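Local coordinates for UPF0033 domain-containing protein (Desulfitobacterium hafniense, PDB 3HZ7) that is of unknown function but belongs to the TusA family of sulfur carrier proteins, its SirA-like domain consistent with a part in sulfur transfer, at residues L45-E57 against D62-E74. Numbering follows the deposited sequence.
Unlike the reference sequence in segment 45-57: Ser56 (reference Ala).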
ATOM      1  N   LEU A  45       2.964  -5.764   1.465  1.00 21.94           N
ATOM      2  CA  LEU A  45       1.790  -4.959   1.090  1.00 24.54           C
ATOM      3  C   LEU A  45       0.889  -5.707   0.109  1.00 24.87           C
ATOM      4  O   LEU A  45      -0.330  -5.656   0.271  1.00 21.69           O
ATOM      5  CB  LEU A  45       2.242  -3.601   0.515  1.00 17.39           C
ATOM      6  CG  LEU A  45       2.741  -2.577   1.548  1.00 18.02           C
ATOM      7  CD1 LEU A  45       3.551  -1.476   0.805  1.00 16.73           C
ATOM      8  CD2 LEU A  45       1.551  -1.976   2.317  1.00 25.34           C
ATOM      9  N   GLN A  46       1.457  -6.413  -0.895  1.00 29.41           N
ATOM     10  CA  GLN A  46       0.601  -7.153  -1.841  1.00 24.55           C
ATOM     11  C   GLN A  46      -0.089  -8.373  -1.228  1.00 21.50           C
ATOM     12  O   GLN A  46      -1.261  -8.678  -1.522  1.00 24.58           O
ATOM     13  CB  GLN A  46       1.379  -7.581  -3.097  1.00 29.03           C
ATOM     14  CG  GLN A  46       1.806  -6.392  -3.938  1.00 27.88           C
ATOM     15  CD  GLN A  46       2.084  -6.735  -5.380  1.00 32.67           C
ATOM     16  OE1 GLN A  46       2.975  -7.532  -5.695  1.00 29.26           O
ATOM     17  NE2 GLN A  46       1.321  -6.100  -6.276  1.00 21.29           N
ATOM     18  N   LYS A  47       0.616  -9.067  -0.352  1.00 28.12           N
ATOM     19  CA  LYS A  47       0.010 -10.249   0.323  1.00 30.82           C
ATOM     20  C   LYS A  47      -1.171  -9.791   1.190  1.00 28.94           C
ATOM     21  O   LYS A  47      -2.226 -10.458   1.257  1.00 26.65           O
ATOM     22  CB  LYS A  47       1.054 -10.965   1.199  1.00 33.32           C
ATOM     23  CG  LYS A  47       2.351 -11.387   0.407  1.00 35.40           C
ATOM     24  CD  LYS A  47       2.789 -12.798   0.778  1.00 42.55           C
ATOM     25  CE  LYS A  47       4.101 -13.238   0.130  1.00 51.35           C
ATOM     26  NZ  LYS A  47       5.284 -12.448   0.617  1.00 52.36           N
HETATM   27  N   MSE A  48      -1.012  -8.636   1.843  1.00 30.48           N
HETATM   28  CA  MSE A  48      -2.096  -8.083   2.675  1.00 24.89           C
HETATM   29  C   MSE A  48      -3.227  -7.674   1.782  1.00 28.66           C
HETATM   30  O   MSE A  48      -4.403  -7.899   2.108  1.00 26.34           O
HETATM   31  CB  MSE A  48      -1.581  -6.878   3.494  1.00 31.13           C
HETATM   32  CG  MSE A  48      -2.655  -6.172   4.323  1.00 38.04           C
HETATM   33 SE   MSE A  48      -3.672  -4.734   3.360  1.00 39.79          SE
HETATM   34  CE  MSE A  48      -2.214  -3.479   3.286  1.00 15.10           C
ATOM     35  N   ALA A  49      -2.903  -7.081   0.621  1.00 27.95           N
ATOM     36  CA  ALA A  49      -3.983  -6.655  -0.288  1.00 30.36           C
ATOM     37  C   ALA A  49      -4.756  -7.895  -0.817  1.00 30.79           C
ATOM     38  O   ALA A  49      -5.996  -7.911  -0.853  1.00 27.82           O
ATOM     39  CB  ALA A  49      -3.395  -5.846  -1.483  1.00 24.04           C
ATOM     40  N   GLU A  50      -4.023  -8.916  -1.262  1.00 34.13           N
ATOM     41  CA  GLU A  50      -4.707 -10.104  -1.772  1.00 38.19           C
ATOM     42  C   GLU A  50      -5.504 -10.660  -0.604  1.00 38.64           C
ATOM     43  O   GLU A  50      -6.699 -10.933  -0.747  1.00 42.30           O
ATOM     44  CB  GLU A  50      -3.719 -11.146  -2.335  1.00 35.58           C
ATOM     45  CG  GLU A  50      -2.866 -11.872  -1.319  1.00 54.79           C
ATOM     46  CD  GLU A  50      -2.195 -13.124  -1.896  1.00 66.64           C
ATOM     47  OE1 GLU A  50      -2.931 -14.060  -2.295  1.00 72.34           O
ATOM     48  OE2 GLU A  50      -0.941 -13.178  -1.950  1.00 65.52           O
ATOM     49  N   GLY A  51      -4.849 -10.814   0.554  1.00 41.84           N
ATOM     50  CA  GLY A  51      -5.556 -11.279   1.736  1.00 34.90           C
ATOM     51  C   GLY A  51      -6.906 -10.582   1.879  1.00 34.75           C
ATOM     52  O   GLY A  51      -7.929 -11.255   2.033  1.00 42.90           O
HETATM   53  N   MSE A  52      -6.946  -9.253   1.796  1.00 34.05           N
HETATM   54  CA  MSE A  52      -8.214  -8.528   1.906  1.00 33.02           C
HETATM   55  C   MSE A  52      -9.096  -8.564   0.650  1.00 37.10           C
HETATM   56  O   MSE A  52     -10.223  -8.068   0.665  1.00 39.41           O
HETATM   57  CB  MSE A  52      -7.983  -7.058   2.268  1.00 40.02           C
HETATM   58  CG  MSE A  52      -7.267  -6.782   3.590  1.00 58.17           C
HETATM   59 SE   MSE A  52      -7.153  -4.839   3.944  1.00 81.72          SE
HETATM   60  CE  MSE A  52      -8.968  -4.504   4.604  1.00 70.97           C
ATOM     61  N   GLY A  53      -8.616  -9.141  -0.442  1.00 39.42           N
ATOM     62  CA  GLY A  53      -9.449  -9.170  -1.628  1.00 44.01           C
ATOM     63  C   GLY A  53      -9.432  -7.846  -2.393  1.00 43.55           C
ATOM     64  O   GLY A  53     -10.428  -7.443  -2.998  1.00 34.24           O
ATOM     65  N   TYR A  54      -8.278  -7.189  -2.382  1.00 37.67           N
ATOM     66  CA  TYR A  54      -8.151  -5.926  -3.064  1.00 41.61           C
ATOM     67  C   TYR A  54      -7.189  -6.106  -4.204  1.00 39.45           C
ATOM     68  O   TYR A  54      -6.290  -6.942  -4.121  1.00 37.49           O
ATOM     69  CB  TYR A  54      -7.600  -4.846  -2.101  1.00 34.96           C
ATOM     70  CG  TYR A  54      -8.574  -4.462  -1.006  1.00 38.50           C
ATOM     71  CD1 TYR A  54      -9.937  -4.355  -1.267  1.00 45.76           C
ATOM     72  CD2 TYR A  54      -8.138  -4.209   0.273  1.00 41.39           C
ATOM     73  CE1 TYR A  54     -10.838  -3.996  -0.273  1.00 50.90           C
ATOM     74  CE2 TYR A  54      -9.038  -3.841   1.283  1.00 52.23           C
ATOM     75  CZ  TYR A  54     -10.375  -3.743   1.000  1.00 49.76           C
ATOM     76  OH  TYR A  54     -11.245  -3.358   1.988  1.00 62.08           O
ATOM     77  N   GLN A  55      -7.386  -5.321  -5.258  1.00 34.65           N
ATOM     78  CA  GLN A  55      -6.469  -5.328  -6.385  1.00 36.98           C
ATOM     79  C   GLN A  55      -5.297  -4.387  -5.992  1.00 31.54           C
ATOM     80  O   GLN A  55      -5.470  -3.427  -5.234  1.00 27.32           O
ATOM     81  CB  GLN A  55      -7.173  -4.803  -7.663  1.00 36.05           C
ATOM     82  CG  GLN A  55      -8.368  -5.678  -8.160  1.00 47.18           C
ATOM     83  CD  GLN A  55      -7.938  -7.096  -8.558  1.00 54.66           C
ATOM     84  OE1 GLN A  55      -7.272  -7.293  -9.582  1.00 52.71           O
ATOM     85  NE2 GLN A  55      -8.308  -8.084  -7.737  1.00 54.94           N
ATOM     86  N   SER A  56      -4.109  -4.669  -6.516  1.00 29.33           N
ATOM     87  CA  SER A  56      -2.932  -3.838  -6.258  1.00 28.64           C
ATOM     88  C   SER A  56      -1.910  -3.915  -7.396  1.00 26.00           C
ATOM     89  O   SER A  56      -1.920  -4.844  -8.188  1.00 23.14           O
ATOM     90  CB  SER A  56      -2.241  -4.281  -4.965  1.00 30.93           C
ATOM     91  OG  SER A  56      -1.394  -5.376  -5.233  1.00 29.91           O
ATOM     92  N   GLU A  57      -1.022  -2.930  -7.482  1.00 18.03           N
ATOM     93  CA  GLU A  57       0.026  -2.946  -8.475  1.00 21.08           C
ATOM     94  C   GLU A  57       1.148  -2.266  -7.773  1.00 28.50           C
ATOM     95  O   GLU A  57       0.927  -1.615  -6.708  1.00 26.21           O
ATOM     96  CB  GLU A  57      -0.265  -2.055  -9.707  1.00 19.25           C
ATOM     97  CG  GLU A  57      -1.213  -2.550 -10.745  1.00 23.75           C
ATOM     98  CD  GLU A  57      -0.742  -3.821 -11.440  1.00 26.75           C
ATOM     99  OE1 GLU A  57       0.477  -4.012 -11.602  1.00 34.42           O
ATOM    100  OE2 GLU A  57      -1.617  -4.633 -11.815  1.00 33.98           O
ATOM    101  N   ASP A  62      12.225   6.268  -9.300  1.00 59.85           N
ATOM    102  CA  ASP A  62      13.590   6.753  -9.168  1.00 61.98           C
ATOM    103  C   ASP A  62      14.047   6.902  -7.723  1.00 62.56           C
ATOM    104  O   ASP A  62      13.266   7.244  -6.815  1.00 60.39           O
ATOM    105  CB  ASP A  62      13.758   8.081  -9.906  1.00 63.31           C
ATOM    106  CG  ASP A  62      14.086   7.885 -11.386  1.00 66.51           C
ATOM    107  OD1 ASP A  62      14.083   8.892 -12.136  1.00 60.55           O
ATOM    108  OD2 ASP A  62      14.350   6.718 -11.789  1.00 63.50           O
ATOM    109  N   ASN A  63      15.330   6.613  -7.535  1.00 62.29           N
ATOM    110  CA  ASN A  63      15.999   6.693  -6.245  1.00 57.49           C
ATOM    111  C   ASN A  63      15.536   5.592  -5.313  1.00 46.96           C
ATOM    112  O   ASN A  63      15.492   5.781  -4.111  1.00 49.80           O
ATOM    113  CB  ASN A  63      15.778   8.083  -5.624  1.00 60.99           C
ATOM    114  CG  ASN A  63      16.653   8.334  -4.387  1.00 72.14           C
ATOM    115  OD1 ASN A  63      17.817   7.890  -4.308  1.00 56.91           O
ATOM    116  ND2 ASN A  63      16.098   9.074  -3.419  1.00 76.26           N
ATOM    117  N   GLY A  64      15.204   4.437  -5.889  1.00 46.70           N
ATOM    118  CA  GLY A  64      14.752   3.295  -5.106  1.00 40.94           C
ATOM    119  C   GLY A  64      13.345   3.309  -4.488  1.00 40.18           C
ATOM    120  O   GLY A  64      12.995   2.369  -3.756  1.00 41.30           O
ATOM    121  N   VAL A  65      12.543   4.343  -4.737  1.00 33.99           N
ATOM    122  CA  VAL A  65      11.198   4.375  -4.166  1.00 29.09           C
ATOM    123  C   VAL A  65      10.263   3.397  -4.866  1.00 29.38           C
ATOM    124  O   VAL A  65      10.148   3.394  -6.117  1.00 37.23           O
ATOM    125  CB  VAL A  65      10.528   5.772  -4.267  1.00 30.96           C
ATOM    126  CG1 VAL A  65       9.045   5.698  -3.800  1.00 27.15           C
ATOM    127  CG2 VAL A  65      11.281   6.793  -3.379  1.00 31.32           C
ATOM    128  N   ILE A  66       9.625   2.550  -4.082  1.00 21.57           N
ATOM    129  CA  ILE A  66       8.639   1.657  -4.629  1.00 20.20           C
ATOM    130  C   ILE A  66       7.222   2.176  -4.259  1.00 23.09           C
ATOM    131  O   ILE A  66       6.899   2.441  -3.069  1.00 21.52           O
ATOM    132  CB  ILE A  66       8.852   0.243  -4.136  1.00 23.25           C
ATOM    133  CG1 ILE A  66      10.276  -0.227  -4.531  1.00 33.74           C
ATOM    134  CG2 ILE A  66       7.811  -0.641  -4.733  1.00 24.27           C
ATOM    135  CD1 ILE A  66      10.746  -1.448  -3.828  1.00 25.01           C
ATOM    136  N   GLU A  67       6.375   2.364  -5.274  1.00 25.20           N
ATOM    137  CA  GLU A  67       5.021   2.803  -4.984  1.00 19.06           C
ATOM    138  C   GLU A  67       4.089   1.640  -5.186  1.00 20.54           C
ATOM    139  O   GLU A  67       4.070   1.044  -6.250  1.00 18.91           O
ATOM    140  CB  GLU A  67       4.634   3.986  -5.869  1.00 33.50           C
ATOM    141  CG  GLU A  67       3.296   4.554  -5.477  1.00 37.37           C
ATOM    142  CD  GLU A  67       3.050   5.976  -5.974  1.00 40.15           C
ATOM    143  OE1 GLU A  67       4.002   6.677  -6.354  1.00 48.51           O
ATOM    144  OE2 GLU A  67       1.888   6.408  -5.959  1.00 46.52           O
ATOM    145  N   VAL A  68       3.348   1.275  -4.133  1.00 17.04           N
ATOM    146  CA  VAL A  68       2.396   0.175  -4.197  1.00 17.70           C
ATOM    147  C   VAL A  68       1.011   0.831  -4.108  1.00 21.60           C
ATOM    148  O   VAL A  68       0.684   1.540  -3.140  1.00 22.70           O
ATOM    149  CB  VAL A  68       2.613  -0.821  -2.993  1.00 14.27           C
ATOM    150  CG1 VAL A  68       1.708  -2.025  -3.087  1.00 17.34           C
ATOM    151  CG2 VAL A  68       4.085  -1.269  -2.967  1.00 20.49           C
ATOM    152  N   THR A  69       0.187   0.582  -5.099  1.00 18.71           N
ATOM    153  CA  THR A  69      -1.150   1.166  -5.125  1.00 25.22           C
ATOM    154  C   THR A  69      -2.201   0.094  -4.848  1.00 30.74           C
ATOM    155  O   THR A  69      -2.216  -0.971  -5.506  1.00 27.05           O
ATOM    156  CB  THR A  69      -1.358   1.848  -6.479  1.00 18.94           C
ATOM    157  OG1 THR A  69      -0.310   2.810  -6.644  1.00 22.23           O
ATOM    158  CG2 THR A  69      -2.738   2.540  -6.555  1.00 24.25           C
ATOM    159  N   ILE A  70      -3.057   0.342  -3.850  1.00 23.64           N
ATOM    160  CA  ILE A  70      -4.068  -0.636  -3.501  1.00 21.85           C
ATOM    161  C   ILE A  70      -5.425  -0.034  -3.696  1.00 23.38           C
ATOM    162  O   ILE A  70      -5.719   1.058  -3.180  1.00 17.79           O
ATOM    163  CB  ILE A  70      -3.917  -1.130  -2.007  1.00 18.97           C
ATOM    164  CG1 ILE A  70      -2.478  -1.590  -1.797  1.00 22.66           C
ATOM    165  CG2 ILE A  70      -5.011  -2.182  -1.681  1.00 13.71           C
ATOM    166  CD1 ILE A  70      -2.061  -2.077  -0.325  1.00 27.81           C
ATOM    167  N   VAL A  71      -6.275  -0.777  -4.406  1.00 21.88           N
ATOM    168  CA  VAL A  71      -7.611  -0.313  -4.719  1.00 24.44           C
ATOM    169  C   VAL A  71      -8.694  -1.135  -4.032  1.00 31.64           C
ATOM    170  O   VAL A  71      -8.679  -2.366  -4.094  1.00 31.97           O
ATOM    171  CB  VAL A  71      -7.890  -0.357  -6.269  1.00 26.04           C
ATOM    172  CG1 VAL A  71      -9.286   0.144  -6.533  1.00 32.96           C
ATOM    173  CG2 VAL A  71      -6.888   0.494  -7.020  1.00 20.50           C
ATOM    174  N   ALA A  72      -9.637  -0.418  -3.415  1.00 32.04           N
ATOM    175  CA  ALA A  72     -10.776  -0.986  -2.711  1.00 32.04           C
ATOM    176  C   ALA A  72     -12.001  -0.676  -3.550  1.00 31.44           C
ATOM    177  O   ALA A  72     -12.947  -1.496  -3.625  1.00 52.59           O
ATOM    178  CB  ALA A  72     -10.886  -0.355  -1.291  1.00 42.13           C
ATOM    179  N   GLY A  73     -12.008   0.474  -4.203  1.00 28.93           N
ATOM    180  CA  GLY A  73     -13.125   0.774  -5.069  1.00 44.11           C
ATOM    181  C   GLY A  73     -13.197   2.106  -5.808  1.00 44.23           C
ATOM    182  O   GLY A  73     -14.125   2.299  -6.606  1.00 48.48           O
ATOM    183  N   GLU A  74     -12.243   3.011  -5.592  1.00 43.96           N
ATOM    184  CA  GLU A  74     -12.324   4.336  -6.203  1.00 43.25           C
ATOM    185  C   GLU A  74     -12.583   4.227  -7.704  1.00 51.23           C
ATOM    186  O   GLU A  74     -13.659   3.775  -8.131  1.00 43.32           O
ATOM    187  CB  GLU A  74     -11.056   5.164  -5.920  1.00 38.33           C
ATOM    188  CG  GLU A  74     -11.252   6.720  -5.828  1.00 45.99           C
ATOM    189  CD  GLU A  74     -10.115   7.493  -5.020  1.00 48.58           C
ATOM    190  OE1 GLU A  74      -9.947   7.334  -3.770  1.00 26.30           O
ATOM    191  OE2 GLU A  74      -9.376   8.276  -5.660  1.00 51.80           O
TER
HETATM  192  O   HOH W   1      -9.707  -4.368  -5.384  1.00 44.40           O
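Val68 meets the helix first: its CG2 lies 3.8 Å from Leu45 CD1, the two side chains slanting across each other, while its CG1 comes up against Leu45 CB. Thr69 then pairs with Glu57 through two backbone bonds, Thr69 N to Glu57 O at 2.8 Å and Glu57 N to Thr69 O at 3.0 Å. Ile70 carries most of the apolar packing. With CG1 anti to the carbonyl carbon (chi1 -52°), its CD1 runs up to the helix and meets the selenomethionine methyl Met48 CE at 3.9 Å, the chains nearly perpendicular, and its CG2 touches both Ala49 CB and Tyr54 CB. Leu22 of helix 13-23 also touches Ile70. On the neighbouring strand Ser56, a change from the reference alanine, takes a bond from Gln46 NE2 to its OG (3.0 Å), tying strand to helix. Val71 N makes a nearly straight 2.9 Å bond to Gln55 O; the return bond is weak. Last, Ala72 CB rests over a face of the Tyr54 ring, 4.2 Å from its centroid, in a CH-pi contact. A serine in place of Tyr54 would probably leave Ala72 CB without the ring it packs on and open a gap beside it. Helix 39-52 closes in a Schellman turn at Gly53, then leads into an antiparallel hairpin lying against it, part of the two-layer alpha/beta sandwich of TusA-like proteins.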